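Long-range contacts in type C neurotoxin (Clostridium botulinum, PDB 3PME), which probably anchors the botulinum C/D mosaic neurotoxin to nerve-cell membranes through its receptor-binding domain, with gangliosides and phosphatidylethanolamine as likely membrane partners: residues A[51-56]-A[176-181]; A[228-233]-A[284-289]; A[311-316]-A[324-329]. All blocks are in the same frame, centred on the assembly; numbering follows the deposited sequence.

From the N terminus, the chain first meets contact 1, where strand 178-181 returns beside strand 51-55 and closes a loop of 119 residues inside the N-terminal, concanavalin-like half. Contact 2 follows in the C-terminal, trefoil-like half: the loop after helix 207-218 is met by the loop between strands 273-277 and 292-299. Contact 3 comes last and is the most local, pinning the connection from strand 302-308 to strand 326-332 back onto the latter. The three loops run in series, neither nesting nor crossing. Contact 2 lies nearest the middle of the chain, while contacts 1 and 3 lie on opposite sides of it, their centres 61 Å apart.

Contact 1. Residues A[51-56]-A[176-181]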
loop_
_atom_site.group_PDB
_atom_site.type_symbol
_atom_site.label_atom_id
_atom_site.label_comp_id
_atom_site.label_asym_id
_atom_site.label_seq_id
_atom_site.Cartn_x
_atom_site.Cartn_y
_atom_site.Cartn_z
ATOM N N LYS A 51 23.492 -4.497 -0.165
ATOM C CA LYS A 51 23.200 -5.791 0.458
ATOM C C LYS A 51 23.072 -5.699 1.967
ATOM O O LYS A 51 23.783 -4.938 2.617
ATOM C CB LYS A 51 24.295 -6.809 0.147
ATOM C CG LYS A 51 24.488 -7.126 -1.316
ATOM C CD LYS A 51 25.452 -8.289 -1.469
ATOM C CE LYS A 51 25.737 -8.573 -2.929
ATOM N NZ LYS A 51 24.471 -8.776 -3.683
ATOM N N ILE A 52 22.167 -6.490 2.527
ATOM C CA ILE A 52 22.140 -6.687 3.963
ATOM C C ILE A 52 22.530 -8.136 4.209
ATOM O O ILE A 52 21.906 -9.042 3.671
ATOM C CB ILE A 52 20.756 -6.428 4.552
ATOM C CG1 ILE A 52 20.301 -4.998 4.245
ATOM C CG2 ILE A 52 20.771 -6.689 6.056
ATOM C CD1 ILE A 52 18.910 -4.676 4.767
ATOM N N ILE A 53 23.579 -8.354 4.990
ATOM C CA ILE A 53 24.021 -9.711 5.289
ATOM C C ILE A 53 23.651 -10.029 6.725
ATOM O O ILE A 53 24.079 -9.336 7.650
ATOM C CB ILE A 53 25.546 -9.856 5.142
ATOM C CG1 ILE A 53 26.033 -9.277 3.808
ATOM C CG2 ILE A 53 25.972 -11.311 5.345
ATOM C CD1 ILE A 53 25.252 -9.721 2.618
ATOM N N VAL A 54 22.837 -11.060 6.919
ATOM C CA VAL A 54 22.433 -11.459 8.261
ATOM C C VAL A 54 23.051 -12.806 8.608
ATOM O O VAL A 54 22.862 -13.773 7.886
ATOM C CB VAL A 54 20.899 -11.549 8.386
ATOM C CG1 VAL A 54 20.490 -11.954 9.799
ATOM C CG2 VAL A 54 20.248 -10.216 7.995
ATOM N N ASN A 55 23.812 -12.857 9.697
ATOM C CA ASN A 55 24.327 -14.128 10.198
ATOM C C ASN A 55 23.674 -14.475 11.524
ATOM O O ASN A 55 23.916 -13.812 12.534
ATOM C CB ASN A 55 25.844 -14.061 10.375
ATOM C CG ASN A 55 26.580 -14.067 9.059
ATOM O OD1 ASN A 55 26.655 -15.095 8.389
ATOM N ND2 ASN A 55 27.135 -12.924 8.682
ATOM N N LEU A 56 22.830 -15.497 11.512
ATOM C CA LEU A 56 22.187 -15.978 12.722
ATOM C C LEU A 56 23.194 -16.729 13.574
ATOM O O LEU A 56 24.167 -17.276 13.059
ATOM C CB LEU A 56 21.045 -16.934 12.375
ATOM C CG LEU A 56 19.695 -16.376 11.916
ATOM C CD1 LEU A 56 19.859 -15.348 10.819
ATOM C CD2 LEU A 56 18.805 -17.541 11.456
ATOM N N ASP A 176 21.163 -22.777 6.004
ATOM C CA ASP A 176 22.356 -22.004 6.292
ATOM C C ASP A 176 22.048 -20.853 7.246
ATOM O O ASP A 176 20.937 -20.313 7.251
ATOM C CB ASP A 176 22.954 -21.465 5.004
ATOM C CG ASP A 176 24.398 -21.059 5.175
ATOM O OD1 ASP A 176 25.257 -21.957 5.295
ATOM O OD2 ASP A 176 24.675 -19.845 5.209
ATOM N N LYS A 177 23.047 -20.470 8.039
ATOM C CA LYS A 177 22.871 -19.412 9.030
ATOM C C LYS A 177 22.930 -18.010 8.420
ATOM O O LYS A 177 22.584 -17.034 9.083
ATOM C CB LYS A 177 23.931 -19.530 10.124
ATOM C CG LYS A 177 25.316 -19.132 9.659
ATOM C CD LYS A 177 26.373 -19.610 10.635
ATOM C CE LYS A 177 27.752 -19.097 10.248
ATOM N NZ LYS A 177 27.808 -17.615 10.316
ATOM N N THR A 178 23.357 -17.911 7.165
ATOM C CA THR A 178 23.492 -16.608 6.507
ATOM C C THR A 178 22.320 -16.325 5.566
ATOM O O THR A 178 21.904 -17.199 4.798
ATOM C CB THR A 178 24.800 -16.523 5.709
ATOM O OG1 THR A 178 25.906 -16.751 6.592
ATOM C CG2 THR A 178 24.945 -15.146 5.064
ATOM N N ILE A 179 21.791 -15.107 5.643
ATOM C CA ILE A 179 20.734 -14.652 4.745
ATOM C C ILE A 179 21.235 -13.388 4.099
ATOM O O ILE A 179 21.624 -12.447 4.800
ATOM C CB ILE A 179 19.440 -14.333 5.508
ATOM C CG1 ILE A 179 18.978 -15.548 6.305
ATOM C CG2 ILE A 179 18.333 -13.923 4.546
ATOM C CD1 ILE A 179 17.865 -15.229 7.283
ATOM N N VAL A 180 21.235 -13.352 2.770
ATOM C CA VAL A 180 21.683 -12.156 2.058
ATOM C C VAL A 180 20.527 -11.490 1.323
ATOM O O VAL A 180 19.932 -12.091 0.418
ATOM C CB VAL A 180 22.787 -12.496 1.040
ATOM C CG1 VAL A 180 23.206 -11.247 0.262
ATOM C CG2 VAL A 180 23.981 -13.144 1.744
ATOM N N PHE A 181 20.226 -10.246 1.708
ATOM C CA PHE A 181 19.219 -9.437 1.031
ATOM C C PHE A 181 19.914 -8.589 -0.024
ATOM O O PHE A 181 20.893 -7.897 0.280
ATOM C CB PHE A 181 18.521 -8.501 2.015
ATOM C CG PHE A 181 17.694 -9.210 3.045
ATOM C CD1 PHE A 181 18.290 -9.762 4.162
ATOM C CD2 PHE A 181 16.313 -9.300 2.905
ATOM C CE1 PHE A 181 17.522 -10.419 5.126
ATOM C CE2 PHE A 181 15.547 -9.941 3.864
ATOM C CZ PHE A 181 16.150 -10.500 4.973
HETATM O O HOH W 1 26.876 -16.507 13.062
#
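Side chains on both faces and a run of backbone bonds join residues 51-56 to residues 176-181. Asn55 and Thr178 run alongside each other out of the sheet, and Thr178 OG1 donates to Asn55 OD1 at 2.6 Å, in the plane of the amide carbonyl. The same oxygen takes a weak second bond from Lys177 NZ, whose chain turns at its end (chi4 63°) to come across. A water ties that ammonium to Leu56 O, accepting from Lys177 NZ and donating to the carbonyl. On the same face as Asn55, Ile53 packs beside Val180: with chi2 at -48° Ile53 CD1 folds back to 3.5 Å from Val180 CG1, a tight carbon contact. The other face carries Ile52, Val54, Ile179 and Phe181. Here the neighbours are diagonal: Val54 CG2 meets the edge of the Phe181 ring at CE1, 4.0 Å away, and the Leu56 side chain slants across to Ile179, CD1 to CD1.

The backbone sets Asn55 opposite Thr178 and Ile53 opposite Val180. Val54 and Ile179 form a hydrogen-bonded pair, Val54 N to Ile179 O being nearly straight (171°) at 2.8 Å, and Ile52 pairs with Phe181 likewise. Leu56 N extends the series to Lys177 O at 2.9 Å. Just before strand 178-181 begins, an Asx turn, Thr178 N to Asp176 OD2 at 3.1 Å, bends the chain into it.

Further out, Phe181 meets Phe43 and Phe198 edge-to-face, Leu8 covers Val54 and Ile179, and Asp184 forms a salt bridge with Lys51. Strand 26-30 bonds to the other side of strand 51-55, completing a three-stranded antiparallel sheet. One apolar face packed against strand 6-13 and a more polar one turned the other way suit a layer of the concanavalin-like beta sandwich.

Contact 2. Residues A[228-233]-A[284-289]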
loop_
_atom_site.group_PDB
_atom_site.type_symbol
_atom_site.label_atom_id
_atom_site.label_comp_id
_atom_site.label_asym_id
_atom_site.label_seq_id
_atom_site.Cartn_x
_atom_site.Cartn_y
_atom_site.Cartn_z
ATOM N N GLY A 228 -0.045 2.069 -0.612
ATOM C CA GLY A 228 0.074 1.540 0.741
ATOM C C GLY A 228 1.045 2.258 1.675
ATOM O O GLY A 228 1.308 1.795 2.784
ATOM N N ASN A 229 1.585 3.390 1.229
ATOM C CA ASN A 229 2.419 4.240 2.079
ATOM C C ASN A 229 1.514 5.054 3.007
ATOM O O ASN A 229 0.344 5.286 2.692
ATOM C CB ASN A 229 3.199 5.264 1.244
ATOM C CG ASN A 229 3.998 4.646 0.117
ATOM O OD1 ASN A 229 4.673 3.632 0.290
ATOM N ND2 ASN A 229 3.948 5.282 -1.055
ATOM N N PRO A 230 2.053 5.543 4.136
ATOM C CA PRO A 230 1.250 6.466 4.948
ATOM C C PRO A 230 0.860 7.712 4.160
ATOM O O PRO A 230 1.704 8.295 3.457
ATOM C CB PRO A 230 2.202 6.839 6.089
ATOM C CG PRO A 230 3.082 5.597 6.215
ATOM C CD PRO A 230 3.323 5.195 4.791
ATOM N N LEU A 231 -0.405 8.097 4.286
ATOM C CA LEU A 231 -0.910 9.344 3.709
ATOM C C LEU A 231 -0.402 10.478 4.582
ATOM O O LEU A 231 -0.332 10.336 5.806
ATOM C CB LEU A 231 -2.442 9.310 3.682
ATOM C CG LEU A 231 -3.104 10.297 2.718
ATOM C CD1 LEU A 231 -2.962 9.799 1.275
ATOM C CD2 LEU A 231 -4.561 10.474 3.083
ATOM N N LYS A 232 -0.016 11.590 3.958
ATOM C CA LYS A 232 0.568 12.708 4.694
ATOM C C LYS A 232 -0.096 14.020 4.337
ATOM O O LYS A 232 -0.510 14.235 3.204
ATOM C CB LYS A 232 2.057 12.834 4.384
ATOM C CG LYS A 232 2.904 11.635 4.821
ATOM C CD LYS A 232 4.328 11.718 4.271
ATOM C CE LYS A 232 4.348 11.524 2.757
ATOM N NZ LYS A 232 5.741 11.447 2.208
ATOM N N PHE A 233 -0.153 14.912 5.313
ATOM C CA PHE A 233 -0.551 16.279 5.032
ATOM C C PHE A 233 0.428 16.943 4.057
ATOM O O PHE A 233 1.597 16.571 4.001
ATOM C CB PHE A 233 -0.652 17.057 6.337
ATOM C CG PHE A 233 -1.773 16.601 7.211
ATOM C CD1 PHE A 233 -3.093 16.836 6.851
ATOM C CD2 PHE A 233 -1.516 15.913 8.381
ATOM C CE1 PHE A 233 -4.134 16.405 7.655
ATOM C CE2 PHE A 233 -2.549 15.468 9.192
ATOM C CZ PHE A 233 -3.860 15.708 8.833
ATOM N N TYR A 284 3.352 17.702 6.510
ATOM C CA TYR A 284 3.826 16.377 6.133
ATOM C C TYR A 284 3.712 15.302 7.221
ATOM O O TYR A 284 4.273 14.226 7.073
ATOM C CB TYR A 284 5.239 16.440 5.550
ATOM C CG TYR A 284 5.346 17.370 4.355
ATOM C CD1 TYR A 284 5.697 18.695 4.523
ATOM C CD2 TYR A 284 5.096 16.915 3.063
ATOM C CE1 TYR A 284 5.797 19.558 3.443
ATOM C CE2 TYR A 284 5.198 17.767 1.974
ATOM C CZ TYR A 284 5.549 19.087 2.176
ATOM O OH TYR A 284 5.661 19.952 1.108
ATOM N N SER A 285 2.974 15.579 8.293
ATOM C CA SER A 285 2.708 14.526 9.281
ATOM C C SER A 285 1.700 13.500 8.750
ATOM O O SER A 285 0.968 13.766 7.792
ATOM C CB SER A 285 2.243 15.104 10.622
ATOM O OG SER A 285 0.970 15.704 10.530
ATOM N N ARG A 286 1.683 12.319 9.356
ATOM C CA ARG A 286 0.768 11.267 8.910
ATOM C C ARG A 286 -0.678 11.625 9.173
ATOM O O ARG A 286 -1.012 12.207 10.212
ATOM C CB ARG A 286 1.103 9.933 9.579
ATOM C CG ARG A 286 2.436 9.356 9.162
ATOM C CD ARG A 286 2.754 8.109 9.964
ATOM N NE ARG A 286 3.887 7.388 9.393
ATOM C CZ ARG A 286 4.288 6.184 9.800
ATOM N NH1 ARG A 286 3.659 5.580 10.796
ATOM N NH2 ARG A 286 5.325 5.597 9.218
ATOM N N ILE A 287 -1.537 11.277 8.220
ATOM C CA ILE A 287 -2.970 11.465 8.367
ATOM C C ILE A 287 -3.577 10.222 8.998
ATOM O O ILE A 287 -3.407 9.109 8.497
ATOM C CB ILE A 287 -3.628 11.767 7.020
ATOM C CG1 ILE A 287 -3.031 13.060 6.446
ATOM C CG2 ILE A 287 -5.133 11.913 7.194
ATOM C CD1 ILE A 287 -3.543 13.425 5.056
ATOM N N LEU A 288 -4.265 10.414 10.111
ATOM C CA LEU A 288 -4.785 9.301 10.892
ATOM C C LEU A 288 -6.278 9.114 10.728
ATOM O O LEU A 288 -7.018 10.041 10.425
ATOM C CB LEU A 288 -4.467 9.500 12.378
ATOM C CG LEU A 288 -2.990 9.680 12.712
ATOM C CD1 LEU A 288 -2.793 9.710 14.227
ATOM C CD2 LEU A 288 -2.125 8.593 12.080
ATOM N N ASN A 289 -6.709 7.881 10.938
ATOM C CA ASN A 289 -8.111 7.552 10.996
ATOM C C ASN A 289 -8.911 8.504 11.894
ATOM O O ASN A 289 -8.613 8.654 13.085
ATOM C CB ASN A 289 -8.216 6.100 11.481
ATOM C CG ASN A 289 -9.631 5.607 11.542
ATOM O OD1 ASN A 289 -10.389 5.724 10.580
ATOM N ND2 ASN A 289 -10.006 5.044 12.688
#
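This is a loop-to-loop contact closed by a single backbone bridge, Lys232 with Arg286, in the C-terminal half, which belongs to the beta-trefoil clan. The chain after helix 207-218 meets the connection between strands 273-277 and 292-299, the two touching parts running 114° apart. Two hydrogen bonds flank the bridge. Ile287 N gives to Leu231 O at 2.9 Å, almost straight but from above the carbonyl plane, whereas Phe233 N approaches Ser285 O nearly along its C=O axis at 3.0 Å.

The buried side is built round Ile287, whose side chain starts out toward residues 228-233. Its CG1 lies anti to the backbone carbonyl carbon, and the extended chain (chi2 176°) carries Ile287 CD1 on to Leu231 CD2, 3.7 Å away, and to the Lys232 carbonyl. Ile275 of strand 273-277 and Ile345 of strand 343-347 add to this apolar cluster, each touching both Leu231 and Ile287. Ser285 OG sits at the rim of the Phe233 ring, 3.3 Å from Phe233 CD2, while bonding to Asn282 O.

The Arg286 chain runs extended from CG to NE alongside Pro230, so that Pro230 CG rests over one face of the guanidinium, 3.7 Å from Arg286 NE. Lys232 bends at chi3 and turns its ammonium end off from residues 284-289, leaving CG against Tyr284 O. Ile287 CG1 stands over the Phe233 ring, 3.5 Å from its centroid and only 4° off the ring normal, a CH-pi contact over the centre of one face.

Contact 3. Residues A[311-316]-A[324-329]; sequences DTIYAT and NCVYAL
Ile313 puts CG1 in the crowded position between its backbone N and carbonyl carbon (chi1 57°), which spreads its two branches over residues 326 and 328. The CG1 branch continues extended, so that Ile313 CD1 reaches Val326 CG1 at 3.7 Å, the two side chains meeting at a slant. Ile313 CG1 also stands 3.5 Å above the centre of one face of the Tyr314 ring. Ile313 CG2, anti to the carbonyl carbon, lies 4.0 Å from Ala328 CB. One direct main-chain bond joins the two segments: Ile313 N gives to Val326 O at 3.0 Å, nearly along the C=O axis but bent at the hydrogen (142°).

The link from strand 302-308 to strand 326-332 thus folds back on the start of the latter strand, in the half belonging to the beta-trefoil clan, and the Cys321-Cys325 disulfide closes the end of this link, just before the strand. Thr312 also takes the crowded rotamer for OG1, which bonds to Gln317 OE1. This sends Thr312 CG2 inward to Tyr327 CE1, 3.6 Å away, and to Cys325 CB at 3.8 Å. The Tyr327 ring receives Asp311 O at its edge, 3.5 Å from Tyr327 CD1, and makes a cation-pi contact with Arg308. A water bridges the two backbones, donating to Asp311 O and accepting from Ala328 N. Tyr373 of strand 366-373 covers Ile313 and Val326.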
loop_
_atom_site.group_PDB
_atom_site.type_symbol
_atom_site.label_atom_id
_atom_site.label_comp_id
_atom_site.label_asym_id
_atom_site.label_seq_id
_atom_site.Cartn_x
_atom_site.Cartn_y
_atom_site.Cartn_z
ATOM N N ASP A 311 -26.708 24.126 -0.968
ATOM C CA ASP A 311 -27.944 23.580 -1.529
ATOM C C ASP A 311 -27.678 22.356 -2.405
ATOM O O ASP A 311 -26.568 22.177 -2.914
ATOM C CB ASP A 311 -28.711 24.652 -2.306
ATOM C CG ASP A 311 -29.409 25.647 -1.389
ATOM O OD1 ASP A 311 -29.427 25.418 -0.158
ATOM O OD2 ASP A 311 -29.947 26.652 -1.897
ATOM N N THR A 312 -28.699 21.519 -2.569
ATOM C CA THR A 312 -28.551 20.287 -3.354
ATOM C C THR A 312 -28.452 20.573 -4.852
ATOM O O THR A 312 -28.658 21.701 -5.289
ATOM C CB THR A 312 -29.732 19.314 -3.146
ATOM O OG1 THR A 312 -30.941 19.928 -3.616
ATOM C CG2 THR A 312 -29.880 18.933 -1.681
ATOM N N ILE A 313 -28.185 19.529 -5.636
ATOM C CA ILE A 313 -27.981 19.671 -7.075
ATOM C C ILE A 313 -29.285 19.852 -7.851
ATOM O O ILE A 313 -29.272 20.057 -9.062
ATOM C CB ILE A 313 -27.186 18.481 -7.649
ATOM C CG1 ILE A 313 -27.895 17.157 -7.346
ATOM C CG2 ILE A 313 -25.776 18.452 -7.052
ATOM C CD1 ILE A 313 -27.303 15.968 -8.132
ATOM N N TYR A 314 -30.404 19.746 -7.146
ATOM C CA TYR A 314 -31.719 19.788 -7.779
ATOM C C TYR A 314 -32.445 21.052 -7.366
ATOM O O TYR A 314 -32.835 21.197 -6.206
ATOM C CB TYR A 314 -32.535 18.557 -7.374
ATOM C CG TYR A 314 -31.850 17.238 -7.661
ATOM C CD1 TYR A 314 -31.404 16.932 -8.939
ATOM C CD2 TYR A 314 -31.646 16.306 -6.651
ATOM C CE1 TYR A 314 -30.782 15.715 -9.204
ATOM C CE2 TYR A 314 -31.023 15.090 -6.904
ATOM C CZ TYR A 314 -30.590 14.807 -8.178
ATOM O OH TYR A 314 -29.974 13.595 -8.443
ATOM N N ALA A 315 -32.632 21.954 -8.325
ATOM C CA ALA A 315 -33.179 23.289 -8.049
ATOM C C ALA A 315 -34.562 23.251 -7.405
ATOM O O ALA A 315 -34.898 24.120 -6.597
ATOM C CB ALA A 315 -33.210 24.120 -9.328
ATOM N N THR A 316 -35.359 22.244 -7.757
ATOM C CA THR A 316 -36.729 22.146 -7.251
ATOM C C THR A 316 -36.798 21.817 -5.768
ATOM O O THR A 316 -37.871 21.866 -5.167
ATOM C CB THR A 316 -37.560 21.105 -8.021
ATOM O OG1 THR A 316 -36.881 19.841 -8.009
ATOM C CG2 THR A 316 -37.784 21.561 -9.453
ATOM N N ASN A 324 -32.030 11.997 1.609
ATOM C CA ASN A 324 -31.369 11.632 0.361
ATOM C C ASN A 324 -30.866 12.855 -0.388
ATOM O O ASN A 324 -31.019 12.969 -1.609
ATOM C CB ASN A 324 -32.296 10.798 -0.520
ATOM C CG ASN A 324 -32.627 9.463 0.103
ATOM O OD1 ASN A 324 -31.837 8.919 0.870
ATOM N ND2 ASN A 324 -33.801 8.930 -0.216
ATOM N N CYS A 325 -30.256 13.770 0.357
ATOM C CA CYS A 325 -29.780 15.025 -0.205
ATOM C C CYS A 325 -28.427 14.835 -0.868
ATOM O O CYS A 325 -27.574 14.128 -0.344
ATOM C CB CYS A 325 -29.688 16.080 0.893
ATOM S SG CYS A 325 -31.255 16.263 1.784
ATOM N N VAL A 326 -28.245 15.458 -2.026
ATOM C CA VAL A 326 -27.019 15.302 -2.800
ATOM C C VAL A 326 -26.442 16.683 -3.061
ATOM O O VAL A 326 -27.094 17.508 -3.690
ATOM C CB VAL A 326 -27.285 14.623 -4.153
ATOM C CG1 VAL A 326 -25.997 14.526 -4.965
ATOM C CG2 VAL A 326 -27.899 13.233 -3.951
ATOM N N TYR A 327 -25.223 16.923 -2.574
ATOM C CA TYR A 327 -24.575 18.227 -2.690
ATOM C C TYR A 327 -23.319 18.138 -3.549
ATOM O O TYR A 327 -22.481 17.258 -3.375
ATOM C CB TYR A 327 -24.194 18.772 -1.310
ATOM C CG TYR A 327 -25.324 18.835 -0.323
ATOM C CD1 TYR A 327 -26.196 19.920 -0.303
ATOM C CD2 TYR A 327 -25.505 17.820 0.605
ATOM C CE1 TYR A 327 -27.239 19.970 0.610
ATOM C CE2 TYR A 327 -26.531 17.871 1.528
ATOM C CZ TYR A 327 -27.393 18.943 1.522
ATOM O OH TYR A 327 -28.415 18.982 2.441
ATOM N N ALA A 328 -23.194 19.056 -4.489
ATOM C CA ALA A 328 -21.976 19.175 -5.266
ATOM C C ALA A 328 -20.848 19.738 -4.402
ATOM O O ALA A 328 -21.072 20.238 -3.292
ATOM C CB ALA A 328 -22.213 20.073 -6.472
ATOM N N LEU A 329 -19.633 19.642 -4.929
ATOM C CA LEU A 329 -18.461 20.227 -4.286
ATOM C C LEU A 329 -18.001 21.408 -5.124
ATOM O O LEU A 329 -18.137 21.405 -6.349
ATOM C CB LEU A 329 -17.355 19.184 -4.180
ATOM C CG LEU A 329 -17.735 17.906 -3.443
ATOM C CD1 LEU A 329 -16.503 17.030 -3.383
ATOM C CD2 LEU A 329 -18.248 18.215 -2.040
HETATM O O HOH W 2 -25.137 21.215 -5.050
#